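Local coordinates for spindle pole body-associated protein VIK1 (Candida glabrata, PDB 4GKP) that probably binds microtubules through a noncatalytic domain with a kinesin motor-like fold, as the associated partner of the kinesin Kar3, at residues 82-87 against 242-247; 117-122 against 152-157; 185-190 against 200-205. One frame throughout, in Å; residues are numbered along the deposited sequence.

Contact 1: residues 82-87 against 242-247; sequences NFNLFS and TKSAFV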
loop_
_atom_site.group_PDB
_atom_site.type_symbol
_atom_site.label_atom_id
_atom_site.label_comp_id
_atom_site.label_asym_id
_atom_site.label_seq_id
_atom_site.Cartn_x
_atom_site.Cartn_y
_atom_site.Cartn_z
ATOM N N ASN A 82 -12.130 -5.512 -6.329
ATOM C CA ASN A 82 -10.753 -5.843 -6.023
ATOM C C ASN A 82 -9.951 -4.556 -5.893
ATOM O O ASN A 82 -10.155 -3.591 -6.656
ATOM C CB ASN A 82 -10.163 -6.745 -7.116
ATOM C CG ASN A 82 -10.834 -8.103 -7.171
ATOM O OD1 ASN A 82 -11.377 -8.594 -6.180
ATOM N ND2 ASN A 82 -10.800 -8.715 -8.319
ATOM N N PHE A 83 -9.038 -4.518 -4.930
ATOM C CA PHE A 83 -8.362 -3.251 -4.660
ATOM C C PHE A 83 -6.991 -3.415 -4.064
ATOM O O PHE A 83 -6.561 -4.528 -3.736
ATOM C CB PHE A 83 -9.241 -2.281 -3.818
ATOM C CG PHE A 83 -9.474 -2.721 -2.403
ATOM C CD1 PHE A 83 -10.154 -3.903 -2.118
ATOM C CD2 PHE A 83 -9.046 -1.929 -1.343
ATOM C CE1 PHE A 83 -10.378 -4.297 -0.805
ATOM C CE2 PHE A 83 -9.270 -2.313 -0.026
ATOM C CZ PHE A 83 -9.939 -3.500 0.246
ATOM N N ASN A 84 -6.303 -2.285 -3.953
ATOM C CA ASN A 84 -4.935 -2.280 -3.469
ATOM C C ASN A 84 -4.596 -1.031 -2.652
ATOM O O ASN A 84 -5.323 -0.030 -2.692
ATOM C CB ASN A 84 -3.969 -2.449 -4.642
ATOM C CG ASN A 84 -3.874 -1.209 -5.507
ATOM O OD1 ASN A 84 -3.465 -0.150 -5.038
ATOM N ND2 ASN A 84 -4.242 -1.333 -6.778
ATOM N N LEU A 85 -3.491 -1.115 -1.917
ATOM C CA LEU A 85 -2.874 0.050 -1.308
ATOM C C LEU A 85 -1.385 -0.104 -1.532
ATOM O O LEU A 85 -0.838 -1.167 -1.251
ATOM C CB LEU A 85 -3.176 0.145 0.203
ATOM C CG LEU A 85 -2.443 1.236 1.001
ATOM C CD1 LEU A 85 -2.838 2.653 0.574
ATOM C CD2 LEU A 85 -2.634 1.059 2.509
ATOM N N PHE A 86 -0.742 0.948 -2.049
ATOM C CA PHE A 86 0.717 0.977 -2.164
ATOM C C PHE A 86 1.319 1.834 -1.077
ATOM O O PHE A 86 0.865 2.949 -0.856
ATOM C CB PHE A 86 1.146 1.597 -3.476
ATOM C CG PHE A 86 1.020 0.691 -4.653
ATOM C CD1 PHE A 86 -0.217 0.496 -5.264
ATOM C CD2 PHE A 86 2.156 0.070 -5.183
ATOM C CE1 PHE A 86 -0.328 -0.328 -6.368
ATOM C CE2 PHE A 86 2.054 -0.759 -6.286
ATOM C CZ PHE A 86 0.807 -0.954 -6.882
ATOM N N SER A 87 2.341 1.317 -0.409
ATOM C CA SER A 87 3.091 2.104 0.556
ATOM C C SER A 87 4.490 2.316 -0.006
ATOM O O SER A 87 5.245 1.344 -0.199
ATOM C CB SER A 87 3.155 1.403 1.912
ATOM O OG SER A 87 4.080 2.063 2.766
ATOM N N THR A 242 -7.508 -3.620 -10.518
ATOM C CA THR A 242 -7.899 -3.315 -9.137
ATOM C C THR A 242 -7.914 -1.801 -8.968
ATOM O O THR A 242 -7.162 -1.106 -9.650
ATOM C CB THR A 242 -6.945 -3.953 -8.079
ATOM O OG1 THR A 242 -5.699 -3.259 -8.037
ATOM C CG2 THR A 242 -6.660 -5.401 -8.375
ATOM N N LYS A 243 -8.784 -1.291 -8.091
ATOM C CA LYS A 243 -8.711 0.108 -7.635
ATOM C C LYS A 243 -7.431 0.355 -6.838
ATOM O O LYS A 243 -6.983 -0.506 -6.068
ATOM C CB LYS A 243 -9.909 0.480 -6.774
ATOM C CG LYS A 243 -11.197 0.625 -7.553
ATOM C CD LYS A 243 -12.382 0.850 -6.636
ATOM C CE LYS A 243 -12.741 2.320 -6.515
ATOM N NZ LYS A 243 -14.076 2.514 -5.880
ATOM N N SER A 244 -6.853 1.541 -7.043
ATOM C CA SER A 244 -5.543 1.890 -6.522
ATOM C C SER A 244 -5.605 2.990 -5.470
ATOM O O SER A 244 -6.487 3.849 -5.489
ATOM C CB SER A 244 -4.618 2.306 -7.676
ATOM O OG SER A 244 -4.228 1.181 -8.451
ATOM N N ALA A 245 -4.667 2.938 -4.533
ATOM C CA ALA A 245 -4.465 3.995 -3.554
ATOM C C ALA A 245 -3.017 3.928 -3.160
ATOM O O ALA A 245 -2.419 2.824 -3.110
ATOM C CB ALA A 245 -5.354 3.808 -2.324
ATOM N N PHE A 246 -2.465 5.108 -2.866
ATOM C CA PHE A 246 -1.052 5.273 -2.619
ATOM C C PHE A 246 -0.784 6.100 -1.366
ATOM O O PHE A 246 -1.404 7.149 -1.146
ATOM C CB PHE A 246 -0.392 5.944 -3.825
ATOM C CG PHE A 246 -0.599 5.214 -5.132
ATOM C CD1 PHE A 246 0.256 4.186 -5.512
ATOM C CD2 PHE A 246 -1.634 5.576 -5.994
ATOM C CE1 PHE A 246 0.078 3.528 -6.717
ATOM C CE2 PHE A 246 -1.815 4.914 -7.203
ATOM C CZ PHE A 246 -0.955 3.886 -7.561
ATOM N N VAL A 247 0.138 5.624 -0.540
ATOM C CA VAL A 247 0.636 6.439 0.550
ATOM C C VAL A 247 2.143 6.648 0.337
ATOM O O VAL A 247 2.883 5.692 0.094
ATOM C CB VAL A 247 0.282 5.855 1.945
ATOM C CG1 VAL A 247 0.701 4.404 2.048
ATOM C CG2 VAL A 247 0.955 6.642 3.053
#
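The rings of Phe86 and Phe246 lie side by side on one face of the sheet, their planes 28° apart but slid so far that they barely overlap; CD1 of Phe86 comes within 3.4 Å of CE1 of Phe246. At the edge of the Phe86 ring, in its plane, is the carbonyl oxygen of Ala245, which also accepts a bond from Phe86 N (2.7 Å). Phe239 and Ile238 of helix 230-241 also pack round Phe86. The second flat group is the amide of Asn84. Its ND2 bonds Thr242 OG1 at 2.7 Å and Ser244 OG at 3.0 Å, both acceptors lying in the amide plane, and OD1 takes a weak bond from Ala245 N at 3.4 Å. With CG between the backbone N and the carbonyl carbon (chi1 73°), the amide turns back toward 242-247 and reaches a backbone N-H; the carbonyl of Asn84 meanwhile bonds the hydroxyl of Tyr72. The amide oxygen thus stands in for the backbone carbonyl, between a lone bridge at Phe83 and Lys243, with Asn84 N bonded to Lys243 O (2.8 Å), and the parallel pairing that begins at Phe86 and Phe246, with Val247 N bonded to Phe86 O (2.8 Å). On the other face, CD1 of Leu85 packs on CB of Ala245 at 4.0 Å. Thr242 OG1 is also tied to Ile238 O at the end of the preceding helix. The chain passes from strand 201-208 by way of helix 230-241 to 246-250, skipping 83-88 between them: a beta-alpha-beta crossover in the parallel part of the kinesin-like central sheet.

Contact 2: residues 117-122 against 152-157; sequences QYVMLS and ISLGST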
loop_
_atom_site.group_PDB
_atom_site.type_symbol
_atom_site.label_atom_id
_atom_site.label_comp_id
_atom_site.label_asym_id
_atom_site.label_seq_id
_atom_site.Cartn_x
_atom_site.Cartn_y
_atom_site.Cartn_z
ATOM N N GLN A 117 -1.420 -14.131 1.968
ATOM C CA GLN A 117 -0.176 -14.650 1.423
ATOM C C GLN A 117 0.758 -13.468 1.258
ATOM O O GLN A 117 0.336 -12.394 0.841
ATOM C CB GLN A 117 -0.411 -15.294 0.075
ATOM C CG GLN A 117 -1.181 -16.596 0.146
ATOM C CD GLN A 117 -1.606 -17.055 -1.233
ATOM O OE1 GLN A 117 -2.373 -16.363 -1.924
ATOM N NE2 GLN A 117 -1.069 -18.196 -1.667
ATOM N N TYR A 118 2.029 -13.670 1.560
ATOM C CA TYR A 118 2.971 -12.566 1.647
ATOM C C TYR A 118 4.301 -12.930 0.993
ATOM O O TYR A 118 5.023 -13.797 1.481
ATOM C CB TYR A 118 3.185 -12.228 3.130
ATOM C CG TYR A 118 3.979 -10.972 3.433
ATOM C CD1 TYR A 118 4.099 -9.938 2.502
ATOM C CD2 TYR A 118 4.558 -10.798 4.682
ATOM C CE1 TYR A 118 4.791 -8.788 2.798
ATOM C CE2 TYR A 118 5.262 -9.655 4.990
ATOM C CZ TYR A 118 5.375 -8.656 4.047
ATOM O OH TYR A 118 6.072 -7.522 4.374
ATOM N N VAL A 119 4.647 -12.254 -0.092
ATOM C CA VAL A 119 5.920 -12.534 -0.737
ATOM C C VAL A 119 6.778 -11.291 -1.010
ATOM O O VAL A 119 6.258 -10.207 -1.256
ATOM C CB VAL A 119 5.718 -13.288 -2.072
ATOM C CG1 VAL A 119 5.142 -14.685 -1.842
ATOM C CG2 VAL A 119 4.852 -12.485 -3.036
ATOM N N MET A 120 8.096 -11.466 -0.985
ATOM C CA MET A 120 9.001 -10.521 -1.626
ATOM C C MET A 120 9.162 -10.880 -3.109
ATOM O O MET A 120 9.504 -12.003 -3.448
ATOM C CB MET A 120 10.360 -10.507 -0.925
ATOM C CG MET A 120 11.183 -9.266 -1.257
ATOM S SD MET A 120 12.918 -9.570 -1.643
ATOM C CE MET A 120 12.805 -10.764 -2.985
ATOM N N LEU A 121 8.888 -9.932 -3.995
ATOM C CA LEU A 121 8.998 -10.157 -5.440
ATOM C C LEU A 121 10.179 -9.394 -6.039
ATOM O O LEU A 121 10.525 -8.319 -5.546
ATOM C CB LEU A 121 7.724 -9.700 -6.144
ATOM C CG LEU A 121 6.672 -10.707 -6.572
ATOM C CD1 LEU A 121 5.735 -10.030 -7.561
ATOM C CD2 LEU A 121 7.314 -11.934 -7.198
ATOM N N SER A 122 10.771 -9.938 -7.106
ATOM C CA SER A 122 11.887 -9.291 -7.827
ATOM C C SER A 122 11.580 -9.067 -9.304
ATOM O O SER A 122 12.341 -8.405 -10.024
ATOM C CB SER A 122 13.170 -10.111 -7.685
ATOM O OG SER A 122 13.751 -9.914 -6.401
ATOM N N ILE A 152 -4.547 -12.506 -9.335
ATOM C CA ILE A 152 -3.172 -12.930 -9.392
ATOM C C ILE A 152 -3.040 -14.114 -8.457
ATOM O O ILE A 152 -3.374 -14.052 -7.272
ATOM C CB ILE A 152 -2.221 -11.798 -8.974
ATOM C CG1 ILE A 152 -2.448 -10.577 -9.869
ATOM C CG2 ILE A 152 -0.768 -12.272 -8.996
ATOM C CD1 ILE A 152 -1.537 -9.416 -9.568
ATOM N N SER A 153 -2.566 -15.215 -9.001
ATOM C CA SER A 153 -2.468 -16.425 -8.219
ATOM C C SER A 153 -1.059 -16.554 -7.672
ATOM O O SER A 153 -0.093 -16.492 -8.429
ATOM C CB SER A 153 -2.836 -17.625 -9.078
ATOM O OG SER A 153 -3.347 -18.645 -8.255
ATOM N N LEU A 154 -0.963 -16.672 -6.352
ATOM C CA LEU A 154 0.292 -16.887 -5.643
ATOM C C LEU A 154 0.286 -18.305 -5.116
ATOM O O LEU A 154 -0.754 -18.810 -4.639
ATOM C CB LEU A 154 0.433 -15.937 -4.445
ATOM C CG LEU A 154 0.881 -14.478 -4.570
ATOM C CD1 LEU A 154 -0.117 -13.637 -5.346
ATOM C CD2 LEU A 154 1.055 -13.879 -3.185
ATOM N N GLY A 155 1.445 -18.947 -5.169
ATOM C CA GLY A 155 1.527 -20.321 -4.721
ATOM C C GLY A 155 2.232 -20.426 -3.403
ATOM O O GLY A 155 2.618 -21.517 -2.981
ATOM N N SER A 156 2.415 -19.295 -2.740
ATOM C CA SER A 156 3.090 -19.303 -1.454
ATOM C C SER A 156 2.135 -19.674 -0.313
ATOM O O SER A 156 0.924 -19.740 -0.505
ATOM C CB SER A 156 3.742 -17.952 -1.203
ATOM O OG SER A 156 2.767 -16.937 -1.072
ATOM N N THR A 157 2.705 -19.898 0.868
ATOM C CA THR A 157 1.988 -20.236 2.086
ATOM C C THR A 157 0.771 -19.331 2.359
ATOM O O THR A 157 0.865 -18.093 2.306
ATOM C CB THR A 157 2.954 -20.148 3.289
ATOM O OG1 THR A 157 4.175 -20.841 2.970
ATOM C CG2 THR A 157 2.331 -20.719 4.580
HETATM O O HOH W 1 2.965 -16.384 1.492
#
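Gln117 reaches across to Leu154 and Ser156 and contributes more surface to this contact than any other residue. Its CG stands anti to the carbonyl carbon (chi1 -70°) and the chain runs on extended, which carries the amide into the turn that follows strand 152-154. There NE2 is gripped by two carbonyls. The bond to Ser156 O is short and fairly straight, 2.8 Å with 161° at the hydrogen, and the acceptor lies in the plane of the amide. Leu154 O, at 3.1 Å from NE2, is approached from above its carbonyl plane, 68° out of it, away from the usual lone-pair direction. Two backbone acceptors thus fix the rotation of one amide, a worked case of a glutamine side chain holding the backbone that follows a strand.

Leu154 slides past Gln117 in the opposite direction. Its CD2 rests 3.8 Å from CB of Gln117 and 4.0 Å from CG2 of Val119, while the other methyl of Val119, CG1, meets OG of Ser156 at 3.4 Å. The polar remainder is bridged by a water: it accepts from Tyr118 N (2.9 Å), lies 2.6 Å from Ser156 OG, and probably donates to Thr157 O.

Behind this apolar and polar mixture, strand 112-121 is hydrogen-bonded along its backbone to strand 183-192, with Gln117 paired to Lys187 and Val119 to Leu185. The ring of Tyr118 stacks on Phe97 of helix 96-107. Strand 152-154 forms a small antiparallel sheet with 145-147, and Ile152 at its start packs on Lys237 and Ile238 of helix 230-241, so that the contact joins this outlying hairpin to the flank of the central sheet.

Contact 3: residues 185-190 against 200-205; sequences LSKFQF and PIDFYF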
loop_
_atom_site.group_PDB
_atom_site.type_symbol
_atom_site.label_atom_id
_atom_site.label_comp_id
_atom_site.label_asym_id
_atom_site.label_seq_id
_atom_site.Cartn_x
_atom_site.Cartn_y
_atom_site.Cartn_z
ATOM N N LEU A 185 4.743 -7.851 -1.428
ATOM C CA LEU A 185 3.437 -8.092 -2.021
ATOM C C LEU A 185 2.647 -8.995 -1.081
ATOM O O LEU A 185 3.019 -10.160 -0.866
ATOM C CB LEU A 185 3.571 -8.727 -3.413
ATOM C CG LEU A 185 2.298 -9.094 -4.220
ATOM C CD1 LEU A 185 1.419 -7.906 -4.555
ATOM C CD2 LEU A 185 2.657 -9.778 -5.524
ATOM N N SER A 186 1.601 -8.424 -0.486
ATOM C CA SER A 186 0.662 -9.160 0.358
ATOM C C SER A 186 -0.646 -9.297 -0.403
ATOM O O SER A 186 -1.143 -8.322 -0.972
ATOM C CB SER A 186 0.374 -8.395 1.652
ATOM O OG SER A 186 1.461 -8.447 2.547
ATOM N N LYS A 187 -1.204 -10.498 -0.426
ATOM C CA LYS A 187 -2.516 -10.688 -1.021
ATOM C C LYS A 187 -3.488 -11.187 0.035
ATOM O O LYS A 187 -3.271 -12.247 0.630
ATOM C CB LYS A 187 -2.473 -11.674 -2.180
ATOM C CG LYS A 187 -3.850 -11.899 -2.786
ATOM C CD LYS A 187 -3.862 -13.050 -3.768
ATOM C CE LYS A 187 -5.277 -13.306 -4.265
ATOM N NZ LYS A 187 -5.251 -14.276 -5.397
ATOM N N PHE A 188 -4.537 -10.408 0.278
ATOM C CA PHE A 188 -5.561 -10.811 1.219
ATOM C C PHE A 188 -6.777 -11.225 0.399
ATOM O O PHE A 188 -7.165 -10.537 -0.536
ATOM C CB PHE A 188 -5.984 -9.655 2.149
ATOM C CG PHE A 188 -4.891 -9.101 3.035
ATOM C CD1 PHE A 188 -3.917 -8.229 2.523
ATOM C CD2 PHE A 188 -4.888 -9.364 4.399
ATOM C CE1 PHE A 188 -2.936 -7.674 3.354
ATOM C CE2 PHE A 188 -3.903 -8.817 5.241
ATOM C CZ PHE A 188 -2.939 -7.960 4.723
ATOM N N GLN A 189 -7.395 -12.335 0.759
ATOM C CA GLN A 189 -8.684 -12.671 0.189
ATOM C C GLN A 189 -9.748 -12.502 1.259
ATOM O O GLN A 189 -9.609 -13.028 2.376
ATOM C CB GLN A 189 -8.699 -14.119 -0.312
ATOM C CG GLN A 189 -7.886 -14.378 -1.575
ATOM C CD GLN A 189 -7.864 -15.854 -1.927
ATOM O OE1 GLN A 189 -7.468 -16.716 -1.108
ATOM N NE2 GLN A 189 -8.313 -16.166 -3.116
ATOM N N PHE A 190 -10.806 -11.778 0.914
ATOM C CA PHE A 190 -11.972 -11.594 1.793
ATOM C C PHE A 190 -13.113 -12.447 1.274
ATOM O O PHE A 190 -13.569 -12.239 0.137
ATOM C CB PHE A 190 -12.413 -10.129 1.794
ATOM C CG PHE A 190 -11.555 -9.228 2.653
ATOM C CD1 PHE A 190 -10.308 -8.790 2.209
ATOM C CD2 PHE A 190 -12.013 -8.785 3.903
ATOM C CE1 PHE A 190 -9.538 -7.942 3.001
ATOM C CE2 PHE A 190 -11.240 -7.951 4.691
ATOM C CZ PHE A 190 -10.001 -7.550 4.252
ATOM N N PRO A 200 -13.943 -14.477 -3.631
ATOM C CA PRO A 200 -13.118 -13.642 -2.740
ATOM C C PRO A 200 -12.939 -12.257 -3.325
ATOM O O PRO A 200 -12.853 -12.112 -4.545
ATOM C CB PRO A 200 -11.776 -14.379 -2.667
ATOM C CG PRO A 200 -11.771 -15.343 -3.833
ATOM C CD PRO A 200 -13.198 -15.604 -4.245
ATOM N N ILE A 201 -12.940 -11.239 -2.473
ATOM C CA ILE A 201 -12.505 -9.918 -2.895
ATOM C C ILE A 201 -11.014 -9.826 -2.591
ATOM O O ILE A 201 -10.598 -10.027 -1.442
ATOM C CB ILE A 201 -13.238 -8.801 -2.125
ATOM C CG1 ILE A 201 -14.759 -9.077 -2.094
ATOM C CG2 ILE A 201 -12.887 -7.446 -2.731
ATOM C CD1 ILE A 201 -15.519 -8.283 -1.066
ATOM N N ASP A 202 -10.210 -9.542 -3.614
ATOM C CA ASP A 202 -8.762 -9.452 -3.421
ATOM C C ASP A 202 -8.303 -8.046 -3.010
ATOM O O ASP A 202 -8.681 -7.031 -3.626
ATOM C CB ASP A 202 -8.025 -9.885 -4.693
ATOM C CG ASP A 202 -8.456 -11.249 -5.171
ATOM O OD1 ASP A 202 -8.600 -12.146 -4.345
ATOM O OD2 ASP A 202 -8.662 -11.432 -6.384
ATOM N N PHE A 203 -7.479 -8.000 -1.976
ATOM C CA PHE A 203 -6.845 -6.764 -1.578
ATOM C C PHE A 203 -5.347 -6.985 -1.633
ATOM O O PHE A 203 -4.854 -7.957 -1.058
ATOM C CB PHE A 203 -7.288 -6.330 -0.171
ATOM C CG PHE A 203 -6.453 -5.204 0.426
ATOM C CD1 PHE A 203 -6.454 -3.926 -0.141
ATOM C CD2 PHE A 203 -5.694 -5.412 1.579
ATOM C CE1 PHE A 203 -5.704 -2.892 0.410
ATOM C CE2 PHE A 203 -4.933 -4.376 2.133
ATOM C CZ PHE A 203 -4.937 -3.113 1.542
ATOM N N TYR A 204 -4.636 -6.098 -2.332
ATOM C CA TYR A 204 -3.163 -6.162 -2.422
ATOM C C TYR A 204 -2.531 -5.010 -1.670
ATOM O O TYR A 204 -2.870 -3.835 -1.902
ATOM C CB TYR A 204 -2.677 -6.130 -3.879
ATOM C CG TYR A 204 -3.275 -7.209 -4.722
ATOM C CD1 TYR A 204 -2.693 -8.472 -4.778
ATOM C CD2 TYR A 204 -4.456 -6.987 -5.441
ATOM C CE1 TYR A 204 -3.255 -9.485 -5.547
ATOM C CE2 TYR A 204 -5.028 -7.990 -6.208
ATOM C CZ TYR A 204 -4.416 -9.234 -6.258
ATOM O OH TYR A 204 -4.967 -10.228 -7.010
ATOM N N PHE A 205 -1.627 -5.357 -0.765
ATOM C CA PHE A 205 -0.831 -4.369 -0.064
ATOM C C PHE A 205 0.610 -4.457 -0.535
ATOM O O PHE A 205 1.300 -5.450 -0.307
ATOM C CB PHE A 205 -0.896 -4.550 1.453
ATOM C CG PHE A 205 -0.080 -3.544 2.210
ATOM C CD1 PHE A 205 -0.346 -2.172 2.093
ATOM C CD2 PHE A 205 0.967 -3.954 3.036
ATOM C CE1 PHE A 205 0.418 -1.232 2.783
ATOM C CE2 PHE A 205 1.717 -3.018 3.746
ATOM C CZ PHE A 205 1.439 -1.660 3.623
HETATM O O HOH W 2 3.144 -6.224 1.522
HETATM O O HOH W 3 -8.304 -14.593 -5.005
#
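Residues 185-190 and 201-205 run antiparallel, their axes 4.8 Å apart with 157° between directions, and six backbone bonds join them in three hydrogen-bonded pairs: Ser186 with Phe205, Phe188 with Phe203, and Phe190 with Ile201. The bond from Phe188 N to Phe203 O is almost straight (2.8 Å, 177° at the hydrogen).

One face of this pairing is largely aromatic. Phe188 and Phe203 point the same way, CD1 of the first 3.5 Å from CD2 of the second, with their planes oblique; CB of Phe205 sits at the edge of the Phe188 ring, 4.2 Å from CE1. Phe104 meets both Phe188 and Phe190 edge-to-face.

The other face is mixed. The extended Lys187 lies alongside Tyr204, Lys187 CG 3.7 Å from Tyr204 CE1, and carries its ammonium on toward Asp202. NZ stops 4.1 Å from OD1, too far for a salt bridge, and a water spans the gap, accepting from Lys187 NZ and donating to Asp202 OD1 (2.6 Å). The nearby opposite charges probably stabilise each other. Outside the pair, Lys187 NZ bonds Ile152 O and Thr151 OG1, and Asp202 OD2 bonds the same threonine hydroxyl. Near the turn, CG of Pro200 lies beside NE2 of Gln189, 3.6 Å away. Strands 183-192 and 201-208 form a beta hairpin within the central mixed sheet of this kinesin-like fold.

All three contacts reach the same central sheet, but from different depths. Contacts 1 and 3 are buried and adjoin: strands 83-88 and 201-208 are neighbours, with Leu85 N bonded to Tyr204 O and the rings of Phe83 and Phe203 meeting between them. One is parallel and broken by an asparagine; the other is a regular antiparallel pair. Contact 2, farther out and only partly buried, has no strand pairing of its own and relies on a side-chain amide, a water and a few methyl contacts; in the others such bonds supplement paired backbones. It touches contact 3 through strands 112-121 and 183-192, while its nearest atoms stay about 7 Å from contact 1. Along the chain, contact 1 encloses both.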